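Local coordinates for vacuolar protein sorting-associated protein IST1 (Saccharomyces cerevisiae, PDB 3GGY) that regulates the recruitment of the ATPase VPS4 to ESCRT-III and acts in a late step of cargo sorting at the multivesicular body, at residues I65-E68 with L69-L73; V41-L44 with L45-N48. All coordinates share one frame; numbering follows the deposited sequence.

Contact 1: residues I65-E68 with L69-L73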
# COMPACT_ATOMS: atom_id res chain seq x y z
N ILE A 65 6.12 2.43 -4.88
CA ILE A 65 5.59 2.97 -3.63
C ILE A 65 4.33 2.19 -3.23
O ILE A 65 4.11 1.89 -2.06
CB ILE A 65 5.26 4.48 -3.77
CG1 ILE A 65 6.56 5.28 -3.91
CG2 ILE A 65 4.48 4.97 -2.55
CD1 ILE A 65 6.35 6.72 -4.31
N HIS A 66 3.51 1.86 -4.23
CA HIS A 66 2.29 1.12 -3.97
C HIS A 66 2.61 -0.28 -3.45
O HIS A 66 1.92 -0.80 -2.59
CB HIS A 66 1.44 1.02 -5.23
CG HIS A 66 0.06 0.49 -4.99
ND1 HIS A 66 -0.91 1.23 -4.36
CD2 HIS A 66 -0.50 -0.71 -5.28
CE1 HIS A 66 -2.02 0.51 -4.27
NE2 HIS A 66 -1.80 -0.67 -4.83
N ILE A 67 3.67 -0.89 -3.98
CA ILE A 67 4.05 -2.22 -3.50
C ILE A 67 4.46 -2.12 -2.03
O ILE A 67 4.14 -2.99 -1.23
CB ILE A 67 5.21 -2.80 -4.34
CG1 ILE A 67 4.69 -3.20 -5.72
CG2 ILE A 67 5.82 -3.99 -3.62
CD1 ILE A 67 5.79 -3.46 -6.73
N GLU A 68 5.16 -1.04 -1.67
CA GLU A 68 5.58 -0.84 -0.29
C GLU A 68 4.33 -0.71 0.59
O GLU A 68 4.29 -1.22 1.71
CB GLU A 68 6.42 0.42 -0.16
CG GLU A 68 7.69 0.38 -0.99
CD GLU A 68 8.56 1.62 -0.79
OE1 GLU A 68 8.02 2.74 -0.87
OE2 GLU A 68 9.78 1.45 -0.57
N LEU A 69 3.31 -0.03 0.08
CA LEU A 69 2.07 0.13 0.84
C LEU A 69 1.48 -1.25 1.12
O LEU A 69 1.10 -1.55 2.24
CB LEU A 69 1.05 0.97 0.05
CG LEU A 69 -0.39 1.06 0.59
CD1 LEU A 69 -0.41 1.75 1.95
CD2 LEU A 69 -1.27 1.83 -0.41
N LEU A 70 1.41 -2.08 0.08
CA LEU A 70 0.87 -3.43 0.23
C LEU A 70 1.63 -4.24 1.27
O LEU A 70 1.03 -5.01 2.02
CB LEU A 70 0.88 -4.17 -1.11
CG LEU A 70 0.05 -3.54 -2.24
CD1 LEU A 70 0.12 -4.43 -3.48
CD2 LEU A 70 -1.39 -3.38 -1.79
N GLU A 71 2.95 -4.08 1.32
CA GLU A 71 3.77 -4.81 2.28
C GLU A 71 3.40 -4.40 3.70
O GLU A 71 3.29 -5.24 4.60
CB GLU A 71 5.25 -4.56 2.03
CG GLU A 71 5.69 -4.93 0.62
CD GLU A 71 7.14 -4.60 0.33
OE1 GLU A 71 7.62 -3.55 0.82
OE2 GLU A 71 7.80 -5.37 -0.40
N ILE A 72 3.22 -3.10 3.91
CA ILE A 72 2.87 -2.59 5.22
C ILE A 72 1.46 -3.06 5.62
O ILE A 72 1.23 -3.47 6.76
CB ILE A 72 2.93 -1.05 5.24
CG1 ILE A 72 4.35 -0.58 4.90
CG2 ILE A 72 2.49 -0.53 6.61
CD1 ILE A 72 4.46 0.90 4.58
N LEU A 73 0.52 -3.00 4.68
CA LEU A 73 -0.84 -3.42 4.99
C LEU A 73 -0.89 -4.90 5.35
O LEU A 73 -1.68 -5.31 6.21
CB LEU A 73 -1.77 -3.12 3.81
CG LEU A 73 -1.92 -1.64 3.44
CD1 LEU A 73 -2.88 -1.52 2.26
CD2 LEU A 73 -2.45 -0.85 4.65
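His66 lies against Leu69 and Leu70, three and four residues further along the same helix, and Glu68 joins the contact as the carbonyl that receives Ile72. The imidazole of His66 meets one methyl of each of the two leucines obliquely. Its ND1 lies 4.0 Å from Leu69 CD2, and its NE2 is 4.1 Å from Leu70 CD2, so each methyl meets a different nitrogen of the ring. With chi1 at -170°, the histidine sets its ring beside its own carbonyl carbon, where these methyls, both lying back along the helix from their own CA atoms, reach it. NE2 is also hydrogen-bonded to Glu121, which ties the ring to the loop after helix 105-115 and should limit its rotation.

Leu69 CB sits 3.3 Å from His66 O, and of its two methyls CD2 is the one turned back toward the ring; its amide donates to Ile65 O. The His66 carbonyl in turn accepts the amide of Leu70 at 3.0 Å, with CG of that leucine packed against the same oxygen.

Glu68 contributes mainly through its backbone. Its O receives Ile72 N at 3.1 Å, and CG1 of Ile72 lies alongside that oxygen at 3.3 Å. The Glu68 carboxylate forms a salt bridge through OE1 with Lys158, whereas Glu71 holds its own carboxylate near Ile67, with OE2 4.0 Å from CG2 of that isoleucine. The two acidic groups stay apart, and the lysine probably offsets part of their mutual repulsion.

Within the helical domain, this part of helix 50-82 is packed on several sides: His66, Leu70 and Glu71 touch helix 8-46, Leu69 and Ile72 meet helix 153-159, and Leu73 reaches Leu112 and Ala115 of helix 105-115.

Contact 2: residues V41-L44 with L45-N48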
# COMPACT_ATOMS: atom_id res chain seq x y z
N VAL A 41 11.67 0.07 -19.88
CA VAL A 41 12.27 1.40 -19.84
C VAL A 41 13.63 1.29 -20.52
O VAL A 41 14.02 2.16 -21.29
CB VAL A 41 12.47 1.89 -18.38
CG1 VAL A 41 13.36 3.13 -18.37
CG2 VAL A 41 11.13 2.22 -17.76
N ALA A 42 14.34 0.21 -20.24
CA ALA A 42 15.65 -0.01 -20.84
C ALA A 42 15.54 -0.07 -22.35
O ALA A 42 16.37 0.48 -23.07
CB ALA A 42 16.26 -1.30 -20.30
N GLN A 43 14.49 -0.73 -22.84
CA GLN A 43 14.28 -0.86 -24.28
C GLN A 43 13.96 0.50 -24.90
O GLN A 43 14.37 0.79 -26.02
CB GLN A 43 13.15 -1.86 -24.56
CG GLN A 43 12.93 -2.20 -26.03
CD GLN A 43 14.20 -2.67 -26.73
OE1 GLN A 43 14.99 -3.42 -26.17
NE2 GLN A 43 14.38 -2.24 -27.97
N LEU A 44 13.23 1.34 -24.17
CA LEU A 44 12.90 2.67 -24.65
C LEU A 44 14.18 3.49 -24.77
O LEU A 44 14.35 4.26 -25.71
CB LEU A 44 11.93 3.38 -23.70
CG LEU A 44 10.50 2.85 -23.70
CD1 LEU A 44 9.72 3.44 -22.52
CD2 LEU A 44 9.83 3.20 -25.02
N LEU A 45 15.09 3.31 -23.82
CA LEU A 45 16.36 4.04 -23.85
C LEU A 45 17.20 3.61 -25.04
O LEU A 45 17.77 4.44 -25.73
CB LEU A 45 17.14 3.82 -22.55
CG LEU A 45 16.50 4.38 -21.27
CD1 LEU A 45 17.30 3.94 -20.05
CD2 LEU A 45 16.43 5.90 -21.35
N LEU A 46 17.26 2.30 -25.28
CA LEU A 46 18.04 1.77 -26.39
C LEU A 46 17.54 2.29 -27.73
O LEU A 46 18.31 2.38 -28.70
CB LEU A 46 17.99 0.24 -26.41
CG LEU A 46 18.63 -0.51 -25.24
CD1 LEU A 46 18.52 -2.01 -25.47
CD2 LEU A 46 20.10 -0.10 -25.09
N THR A 47 16.26 2.65 -27.79
CA THR A 47 15.67 3.15 -29.03
C THR A 47 15.45 4.66 -29.07
O THR A 47 14.64 5.16 -29.85
CB THR A 47 14.33 2.43 -29.35
OG1 THR A 47 13.45 2.50 -28.22
CG2 THR A 47 14.59 0.98 -29.69
N ASN A 48 16.17 5.38 -28.21
CA ASN A 48 16.12 6.84 -28.16
C ASN A 48 14.77 7.47 -27.82
O ASN A 48 14.53 8.62 -28.19
CB ASN A 48 16.62 7.41 -29.49
CG ASN A 48 18.01 6.91 -29.86
OD1 ASN A 48 18.40 6.93 -31.03
ND2 ASN A 48 18.77 6.48 -28.86
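Backbone hydrogen bonds carry the helix from Val41-Leu44 into Leu45 and Leu46 before its regular pattern breaks at Thr47. Leu45 N donates to Val41 O and Leu46 N to Ala42 O, each at 3.0 Å. The next amide is held less firmly: Thr47 N makes weak bonds to both Gln43 O and Leu44 O, the former with an N-H...O angle of 134°.

The threonine hydroxyl turns back toward the same two carbonyls. OG1 lies 2.9 Å from Gln43 O and 3.2 Å from Leu44 O, close enough to hydrogen-bond with either, although its single proton cannot be assigned between them. A chi1 of 53° places OG1 between the backbone N and the carbonyl carbon and thereby brings it over the last turn.

These bonds belong to the C-terminal end of helix 8-46, which closes with a Schellman motif. Asn48, with a positive phi of 61°, is the C-prime residue; its backbone N bonds to Leu45 O, and Lys49 N returns to Leu44 O. The motif ends the helix, and helix 50-82 begins two residues after Asn48.

Apolar and mixed contacts follow the side chains along the turn. CG1 of Val41 approaches CD1 of Leu45 at 4.4 Å, on the side where both residues meet helix 50-82, Val41 through Arg56 and Val57, Leu45 through Glu50 and Ala53. On the exposed side, the bent chain of Gln43 turns the two ends of its amide to two neighbours. OE1 lies 3.9 Å from Leu46 CD1, the two side chains crossing at about a right angle, while NE2 is 3.7 Å from Thr47 CG2. Leu46 also touches Pro183, and Ala42 packs against Tyr180 and Ile176, joining the end of the helix to the C-terminal part of the domain.

Overall arrangement
Contact 2 precedes contact 1 along the chain, and the two occupy successive helices. Residues 41-48 close helix 8-46, whereas residues 65-73 lie within helix 50-82, which returns alongside it to form a helical hairpin. Their centres are 28 Å apart and their nearest atoms about 14 Å, with no direct touch. The centre of contact 1 lies about 3 Å from that of the chain, the centre of contact 2 about 29 Å, at the hairpin's turn. Both fall in the N-terminal, ESCRT-III-like domain of IST1: one marks where the chain turns from the first long helix to the second, the other where the second of them is surrounded by other helices of the domain.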